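Local coordinates for chitinase (Thermococcus chitonophagus, PDB 5XSW), which probably hydrolyses chitin as an endochitinase, cutting beta-1,4 bonds between N-acetylglucosamine units within the chain, at residues Leu194-Phe199 and Pro293-Val298. Numbering follows the deposited sequence.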
loop_
_atom_site.group_PDB
_atom_site.type_symbol
_atom_site.label_atom_id
_atom_site.label_comp_id
_atom_site.label_asym_id
_atom_site.label_seq_id
_atom_site.Cartn_x
_atom_site.Cartn_y
_atom_site.Cartn_z
ATOM N N LEU A 194 4.866 14.708 19.307
ATOM C CA LEU A 194 3.484 14.290 19.220
ATOM C C LEU A 194 3.451 12.776 18.965
ATOM O O LEU A 194 2.573 12.094 19.495
ATOM C CB LEU A 194 2.706 15.033 18.101
ATOM C CG LEU A 194 1.258 14.549 17.855
ATOM C CD1 LEU A 194 0.447 14.643 19.195
ATOM C CD2 LEU A 194 0.542 15.362 16.753
ATOM N N ALA A 195 4.365 12.254 18.147
ATOM C CA ALA A 195 4.412 10.798 17.952
ATOM C C ALA A 195 4.620 10.078 19.300
ATOM O O ALA A 195 4.070 9.030 19.550
ATOM C CB ALA A 195 5.577 10.403 16.957
ATOM N N TYR A 196 5.501 10.646 20.115
ATOM C CA TYR A 196 5.817 10.121 21.458
ATOM C C TYR A 196 4.567 10.145 22.341
ATOM O O TYR A 196 4.140 9.149 22.845
ATOM C CB TYR A 196 6.910 11.005 22.060
ATOM C CG TYR A 196 7.412 10.648 23.451
ATOM C CD1 TYR A 196 7.385 9.339 23.928
ATOM C CD2 TYR A 196 7.968 11.644 24.272
ATOM C CE1 TYR A 196 7.903 9.029 25.205
ATOM C CE2 TYR A 196 8.457 11.346 25.538
ATOM C CZ TYR A 196 8.407 10.048 26.001
ATOM O OH TYR A 196 8.926 9.762 27.255
ATOM N N GLU A 197 3.958 11.309 22.500
ATOM C CA GLU A 197 2.826 11.429 23.423
ATOM C C GLU A 197 1.590 10.692 22.913
ATOM O O GLU A 197 0.834 10.064 23.675
ATOM C CB GLU A 197 2.521 12.951 23.707
ATOM C CG GLU A 197 1.423 13.163 24.815
ATOM C CD GLU A 197 1.835 12.609 26.202
ATOM O OE1 GLU A 197 3.066 12.496 26.526
ATOM O OE2 GLU A 197 0.916 12.320 26.994
ATOM N N TRP A 198 1.354 10.753 21.613
ATOM C CA TRP A 198 0.200 10.091 21.035
ATOM C C TRP A 198 0.388 8.568 20.951
ATOM O O TRP A 198 -0.472 7.816 21.430
ATOM C CB TRP A 198 -0.080 10.674 19.614
ATOM C CG TRP A 198 -1.464 10.431 19.088
ATOM C CD1 TRP A 198 -2.465 9.644 19.636
ATOM C CD2 TRP A 198 -1.999 10.980 17.894
ATOM N NE1 TRP A 198 -3.592 9.719 18.846
ATOM C CE2 TRP A 198 -3.327 10.540 17.776
ATOM C CE3 TRP A 198 -1.485 11.852 16.920
ATOM C CZ2 TRP A 198 -4.138 10.905 16.696
ATOM C CZ3 TRP A 198 -2.292 12.230 15.884
ATOM C CH2 TRP A 198 -3.610 11.740 15.769
ATOM N N PHE A 199 1.502 8.083 20.376
ATOM C CA PHE A 199 1.604 6.618 20.072
ATOM C C PHE A 199 2.652 5.929 20.938
ATOM O O PHE A 199 2.890 4.734 20.789
ATOM C CB PHE A 199 1.907 6.379 18.547
ATOM C CG PHE A 199 0.819 6.953 17.656
ATOM C CD1 PHE A 199 -0.420 6.344 17.611
ATOM C CD2 PHE A 199 1.044 8.121 16.896
ATOM C CE1 PHE A 199 -1.473 6.908 16.845
ATOM C CE2 PHE A 199 0.028 8.648 16.112
ATOM C CZ PHE A 199 -1.243 8.057 16.125
ATOM N N PRO A 293 7.232 12.488 10.651
ATOM C CA PRO A 293 7.461 11.593 11.806
ATOM C C PRO A 293 6.170 10.988 12.379
ATOM O O PRO A 293 6.190 9.848 12.855
ATOM C CB PRO A 293 8.187 12.519 12.836
ATOM C CG PRO A 293 7.751 13.946 12.404
ATOM C CD PRO A 293 7.779 13.835 10.884
ATOM N N ILE A 294 5.049 11.676 12.272
ATOM C CA ILE A 294 3.783 11.066 12.693
ATOM C C ILE A 294 3.375 9.913 11.763
ATOM O O ILE A 294 2.958 8.824 12.218
ATOM C CB ILE A 294 2.695 12.167 12.766
ATOM C CG1 ILE A 294 3.068 13.101 13.939
ATOM C CG2 ILE A 294 1.297 11.534 12.986
ATOM C CD1 ILE A 294 2.520 14.550 13.714
ATOM N N VAL A 295 3.553 10.099 10.453
ATOM C CA VAL A 295 3.289 8.995 9.504
ATOM C C VAL A 295 4.188 7.775 9.806
ATOM O O VAL A 295 3.711 6.676 9.839
ATOM C CB VAL A 295 3.501 9.460 8.022
ATOM C CG1 VAL A 295 3.348 8.277 7.022
ATOM C CG2 VAL A 295 2.485 10.568 7.725
ATOM N N ALA A 296 5.475 7.996 9.982
ATOM C CA ALA A 296 6.374 6.906 10.310
ATOM C C ALA A 296 5.940 6.184 11.601
ATOM O O ALA A 296 5.923 4.946 11.639
ATOM C CB ALA A 296 7.838 7.408 10.451
ATOM N N ALA A 297 5.568 6.965 12.619
ATOM C CA ALA A 297 5.066 6.385 13.901
ATOM C C ALA A 297 3.800 5.536 13.676
ATOM O O ALA A 297 3.674 4.474 14.206
ATOM C CB ALA A 297 4.786 7.513 14.890
ATOM N N VAL A 298 2.853 6.011 12.866
ATOM C CA VAL A 298 1.666 5.226 12.579
ATOM C C VAL A 298 2.012 3.966 11.801
ATOM O O VAL A 298 1.428 2.918 12.052
ATOM C CB VAL A 298 0.604 6.074 11.810
ATOM C CG1 VAL A 298 -0.611 5.225 11.325
ATOM C CG2 VAL A 298 0.120 7.257 12.769
#
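Apolar side-chain packing joins these two helical segments; no hydrogen bond crosses between them. Ala195 CB lies 3.6 Å from Ala297 CB. The backbones come nearest at Ala195, a small residue, with Ala195 CA 5.3 Å from Ile294 CA. Leu194 CD2 meets Ile294 CD1 at 3.7 Å. The Phe199 ring packs along one turn of the other helix, against Ile294, Ala297 and Val298. Phe199 CE2 is 3.6 Å from Val298 CG2, and Ile294 CG2 lies at the ring edge, 4.4 Å from Phe199 CE2. The segments cross at -35°, with axes 9.5 Å apart, and run broadly in the same direction. They belong to helices 186-199 and 288-311, in the buried interior of the mainly helical domain, which also carries the glycan pocket; the N-terminal part of the chain is a separate beta domain. Glu197, which makes no contact with 293-298, forms a salt bridge with Arg458 on helix 449-461. Trp198 packs edge-to-face with Trp464, and its NE1 hydrogen-bonds to the backbone O of His468.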